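Local atomic coordinates of kelch domain-containing protein (Colletotrichum graminicola M1.001, PDB entry 5C86), a protein that probably oxidises alcohols at a copper centre, as a fungal oxidase related to galactose oxidase. Residues V14-G26 with M415-T427. Residues are numbered along the deposited sequence; the frame is centred on the assembly and turned at random. Where two conformers were deposited one is given.
Sequences VVPVAVALVPETG and MIRVSATTHTVNT
Ala20 and Ala420 face each other across two antiparallel strands, their CB atoms 3.8 Å apart; two methyls are small enough to let the CA atoms of this non-hydrogen-bonded pair come to 4.0 Å. Nearby, CB of Ala18 sits 3.7 Å from CB of Thr422. On the other face Val19 and Thr421 lie side by side, CG2 to CG2, both bumps pointing the same way. These two form a hydrogen-bonded pair, exchanging two backbone bonds, and Leu21 N meets Ser419 O at 3.1 Å. Beyond the strand, CG1 of Val418 fills the hollow beside Leu21, 3.4 Å from Leu21 O, and also brushes CB of Leu21 and the ring of Pro23.

The opposite end is polar. With OG1 anti to the backbone N (chi1 -173°), Thr422 gives its hydroxyl to Val17 O at 2.8 Å from above the carbonyl plane, while the same OG1 accepts ND1 of His423 close to the imidazole plane. A water links Val17 O to His423 N, and CG1 of Val17 leans obliquely on CE1 of the ring. A type I' turn from Thr422 to Val425 carries the histidine, which binds copper in another structure of this protein; here, without the metal, its ring meets those of Tyr120 and His335.

Strands 18-21, 28-31, 47-52 and 63-66 pair antiparallel in sequence, consistent with a blade of the kelch beta-propeller, and strand 412-422 of the early-set domain adds to the edge of strand 18-21. The chemistry implies a chain of hydrogen bonds, His423 ND1 to Thr422 OG1 to Val17 O, a second-shell arrangement that would hold the ring's rotation and is consistent with NE2 facing the copper site, as in galactose oxidase.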
loop_
_atom_site.group_PDB
_atom_site.type_symbol
_atom_site.label_atom_id
_atom_site.label_comp_id
_atom_site.label_asym_id
_atom_site.label_seq_id
_atom_site.Cartn_x
_atom_site.Cartn_y
_atom_site.Cartn_z
ATOM N N VAL A 14 -16.612 -7.995 9.606
ATOM C CA VAL A 14 -15.547 -7.488 10.556
ATOM C C VAL A 14 -15.171 -6.090 10.019
ATOM O O VAL A 14 -15.421 -5.774 8.827
ATOM C CB VAL A 14 -14.286 -8.317 10.658
ATOM C CG1 VAL A 14 -14.566 -9.776 11.002
ATOM C CG2 VAL A 14 -13.466 -8.338 9.338
ATOM N N VAL A 15 -14.684 -5.158 10.863
ATOM C CA VAL A 15 -14.327 -3.856 10.364
ATOM C C VAL A 15 -12.997 -4.089 9.571
ATOM O O VAL A 15 -12.025 -4.664 10.061
ATOM C CB VAL A 15 -14.077 -2.847 11.493
ATOM C CG1 VAL A 15 -13.727 -1.497 10.935
ATOM C CG2 VAL A 15 -15.348 -2.743 12.401
ATOM N N PRO A 16 -13.009 -3.602 8.287
ATOM C CA PRO A 16 -11.865 -3.901 7.394
ATOM C C PRO A 16 -10.731 -2.905 7.616
ATOM O O PRO A 16 -10.520 -1.973 6.803
ATOM C CB PRO A 16 -12.479 -3.851 6.019
ATOM C CG PRO A 16 -13.591 -2.906 6.132
ATOM C CD PRO A 16 -14.162 -3.076 7.567
ATOM N N VAL A 17 -10.054 -3.098 8.732
ATOM C CA VAL A 17 -9.011 -2.214 9.183
ATOM C C VAL A 17 -7.677 -2.512 8.445
ATOM O O VAL A 17 -6.772 -1.657 8.407
ATOM C CB VAL A 17 -8.846 -2.325 10.724
ATOM C CG1 VAL A 17 -7.655 -1.565 11.255
ATOM C CG2 VAL A 17 -10.168 -1.838 11.350
ATOM N N ALA A 18 -7.540 -3.707 7.971
ATOM C CA ALA A 18 -6.383 -4.140 7.192
ATOM C C ALA A 18 -6.989 -4.833 6.000
ATOM O O ALA A 18 -7.930 -5.648 6.134
ATOM C CB ALA A 18 -5.488 -5.023 7.973
ATOM N N VAL A 19 -6.410 -4.619 4.804
ATOM C CA VAL A 19 -6.894 -5.249 3.593
ATOM C C VAL A 19 -5.740 -5.648 2.708
ATOM O O VAL A 19 -4.684 -4.993 2.756
ATOM C CB VAL A 19 -7.856 -4.408 2.792
ATOM C CG1 VAL A 19 -9.073 -3.979 3.629
ATOM C CG2 VAL A 19 -7.202 -3.166 2.189
ATOM N N ALA A 20 -5.938 -6.708 1.913
ATOM C CA ALA A 20 -4.882 -7.200 1.002
ATOM C C ALA A 20 -5.518 -7.679 -0.255
ATOM O O ALA A 20 -6.595 -8.318 -0.207
ATOM C CB ALA A 20 -4.100 -8.320 1.591
ATOM N N LEU A 21 -4.889 -7.413 -1.391
ATOM C CA LEU A 21 -5.397 -7.951 -2.671
ATOM C C LEU A 21 -4.768 -9.294 -2.859
ATOM O O LEU A 21 -3.566 -9.455 -2.755
ATOM C CB LEU A 21 -5.030 -7.017 -3.836
ATOM C CG LEU A 21 -5.581 -7.474 -5.173
ATOM C CD1 LEU A 21 -7.026 -7.221 -5.227
ATOM C CD2 LEU A 21 -4.926 -6.687 -6.264
ATOM N N VAL A 22 -5.593 -10.331 -3.103
ATOM C CA VAL A 22 -5.081 -11.677 -3.241
ATOM C C VAL A 22 -4.523 -11.870 -4.700
ATOM O O VAL A 22 -5.246 -11.654 -5.676
ATOM C CB VAL A 22 -6.217 -12.669 -2.981
ATOM C CG1 VAL A 22 -5.716 -14.077 -3.160
ATOM C CG2 VAL A 22 -6.823 -12.451 -1.556
ATOM N N PRO A 23 -3.266 -12.249 -4.797
ATOM C CA PRO A 23 -2.771 -12.510 -6.163
ATOM C C PRO A 23 -3.579 -13.520 -6.943
ATOM O O PRO A 23 -4.185 -14.419 -6.380
ATOM C CB PRO A 23 -1.380 -13.018 -5.928
ATOM C CG PRO A 23 -0.913 -12.450 -4.652
ATOM C CD PRO A 23 -2.203 -12.408 -3.831
ATOM N N GLU A 24 -3.650 -13.308 -8.261
ATOM C CA GLU A 24 -4.230 -14.214 -9.269
ATOM C C GLU A 24 -5.720 -14.138 -9.286
ATOM O O GLU A 24 -6.310 -13.939 -10.332
ATOM C CB GLU A 24 -3.779 -15.685 -9.131
ATOM C CG GLU A 24 -2.455 -15.960 -9.756
ATOM C CD GLU A 24 -1.992 -17.374 -9.533
ATOM O OE1 GLU A 24 -2.822 -18.275 -9.171
ATOM O OE2 GLU A 24 -0.759 -17.522 -9.642
ATOM N N THR A 25 -6.365 -14.227 -8.117
ATOM C CA THR A 25 -7.854 -14.066 -8.116
ATOM C C THR A 25 -8.272 -12.632 -8.097
ATOM O O THR A 25 -9.309 -12.243 -8.606
ATOM C CB THR A 25 -8.515 -14.740 -6.938
ATOM O OG1 THR A 25 -7.973 -14.184 -5.736
ATOM C CG2 THR A 25 -8.255 -16.237 -6.952
ATOM N N GLY A 26 -7.438 -11.809 -7.450
ATOM C CA GLY A 26 -7.871 -10.470 -7.204
ATOM C C GLY A 26 -8.985 -10.255 -6.178
ATOM O O GLY A 26 -9.563 -9.214 -6.121
ATOM N N MET A 415 2.807 -1.766 -14.905
ATOM C CA MET A 415 2.761 -2.880 -13.946
ATOM C C MET A 415 2.639 -2.253 -12.551
ATOM O O MET A 415 3.413 -1.383 -12.217
ATOM C CB MET A 415 3.919 -3.865 -14.069
ATOM C CG MET A 415 5.302 -3.281 -13.950
ATOM S SD MET A 415 6.652 -4.385 -14.487
ATOM C CE MET A 415 6.947 -5.390 -13.023
ATOM N N ILE A 416 1.657 -2.669 -11.810
ATOM C CA ILE A 416 1.435 -2.120 -10.450
ATOM C C ILE A 416 1.569 -3.213 -9.455
ATOM O O ILE A 416 0.917 -4.260 -9.600
ATOM C CB ILE A 416 0.081 -1.412 -10.330
ATOM C CG1 ILE A 416 0.039 -0.160 -11.241
ATOM C CG2 ILE A 416 -0.162 -0.952 -8.888
ATOM C CD1 ILE A 416 -1.124 0.741 -11.036
ATOM N N ARG A 417 2.434 -3.046 -8.485
ATOM C CA ARG A 417 2.687 -4.112 -7.567
ATOM C C ARG A 417 1.504 -4.412 -6.640
ATOM O O ARG A 417 0.874 -3.460 -6.092
ATOM C CB ARG A 417 3.914 -3.798 -6.759
ATOM C CG ARG A 417 4.570 -5.023 -6.089
ATOM C CD ARG A 417 6.007 -4.757 -5.616
ATOM N NE ARG A 417 6.586 -5.867 -4.890
ATOM C CZ ARG A 417 6.198 -6.232 -3.674
ATOM N NH1 ARG A 417 5.396 -5.499 -2.983
ATOM N NH2 ARG A 417 6.676 -7.322 -3.112
ATOM N N VAL A 418 1.163 -5.691 -6.491
ATOM C CA VAL A 418 0.037 -6.089 -5.642
ATOM C C VAL A 418 0.356 -5.759 -4.201
ATOM O O VAL A 418 1.485 -5.932 -3.725
ATOM C CB VAL A 418 -0.245 -7.598 -5.844
ATOM C CG1 VAL A 418 -1.233 -8.165 -4.881
ATOM C CG2 VAL A 418 -0.613 -7.905 -7.299
ATOM N N SER A 419 -0.655 -5.274 -3.487
ATOM C CA SER A 419 -0.380 -4.662 -2.187
ATOM C C SER A 419 -1.450 -4.928 -1.127
ATOM O O SER A 419 -2.364 -5.683 -1.339
ATOM C CB SER A 419 -0.063 -3.143 -2.350
ATOM O OG SER A 419 -1.235 -2.468 -2.718
ATOM N N ALA A 420 -1.180 -4.312 0.017
ATOM C CA ALA A 420 -1.949 -4.504 1.237
ATOM C C ALA A 420 -1.744 -3.249 2.042
ATOM O O ALA A 420 -0.728 -2.571 1.948
ATOM C CB ALA A 420 -1.453 -5.693 2.022
ATOM N N THR A 421 -2.738 -2.945 2.896
ATOM C CA THR A 421 -2.616 -1.720 3.685
ATOM C C THR A 421 -3.327 -1.800 5.010
ATOM O O THR A 421 -4.340 -2.460 5.151
ATOM C CB THR A 421 -3.198 -0.475 2.915
ATOM O OG1 THR A 421 -2.753 0.754 3.526
ATOM C CG2 THR A 421 -4.706 -0.400 2.770
ATOM N N THR A 422 -2.794 -1.076 5.983
ATOM C CA THR A 422 -3.456 -0.839 7.256
ATOM C C THR A 422 -2.844 0.405 7.831
ATOM O O THR A 422 -1.647 0.636 7.658
ATOM C CB THR A 422 -3.292 -2.076 8.195
ATOM O OG1 THR A 422 -4.112 -1.825 9.336
ATOM C CG2 THR A 422 -1.925 -2.314 8.649
ATOM N N HIS A 423 -3.615 1.199 8.545
ATOM C CA HIS A 423 -3.083 2.330 9.283
ATOM C C HIS A 423 -2.301 3.342 8.451
ATOM O O HIS A 423 -1.411 3.986 8.980
ATOM C CB HIS A 423 -2.162 1.843 10.458
ATOM C CG HIS A 423 -2.885 1.208 11.578
ATOM N ND1 HIS A 423 -3.458 -0.044 11.500
ATOM C CD2 HIS A 423 -3.255 1.720 12.788
ATOM C CE1 HIS A 423 -4.146 -0.272 12.621
ATOM N NE2 HIS A 423 -4.001 0.760 13.413
ATOM N N THR A 424 -2.743 3.516 7.215
ATOM C CA THR A 424 -2.167 4.444 6.225
ATOM C C THR A 424 -0.912 3.911 5.587
ATOM O O THR A 424 -0.391 4.601 4.688
ATOM C CB THR A 424 -1.875 5.935 6.730
ATOM O OG1 THR A 424 -0.650 5.973 7.482
ATOM C CG2 THR A 424 -3.028 6.470 7.521
ATOM N N VAL A 425 -0.422 2.714 5.969
ATOM C CA VAL A 425 0.879 2.230 5.539
ATOM C C VAL A 425 0.655 1.223 4.408
ATOM O O VAL A 425 -0.074 0.240 4.575
ATOM C CB VAL A 425 1.707 1.602 6.656
ATOM C CG1 VAL A 425 2.993 1.023 6.098
ATOM C CG2 VAL A 425 1.897 2.609 7.782
ATOM N N ASN A 426 1.306 1.411 3.259
ATOM C CA ASN A 426 1.271 0.494 2.148
ATOM C C ASN A 426 2.609 0.612 1.438
ATOM O O ASN A 426 2.759 1.425 0.486
ATOM C CB ASN A 426 0.103 0.718 1.206
ATOM C CG ASN A 426 0.049 -0.287 0.100
ATOM O OD1 ASN A 426 1.014 -1.071 -0.095
ATOM N ND2 ASN A 426 -1.072 -0.325 -0.622
ATOM N N THR A 427 3.602 -0.180 1.869
ATOM C CA THR A 427 4.867 -0.139 1.221
ATOM C C THR A 427 4.968 -0.963 -0.026
ATOM O O THR A 427 6.018 -0.891 -0.755
ATOM C CB THR A 427 5.991 -0.628 2.154
ATOM O OG1 THR A 427 5.818 -2.024 2.360
ATOM C CG2 THR A 427 5.924 0.159 3.480
HETATM O O HOH W 1 -6.370 1.068 8.648
#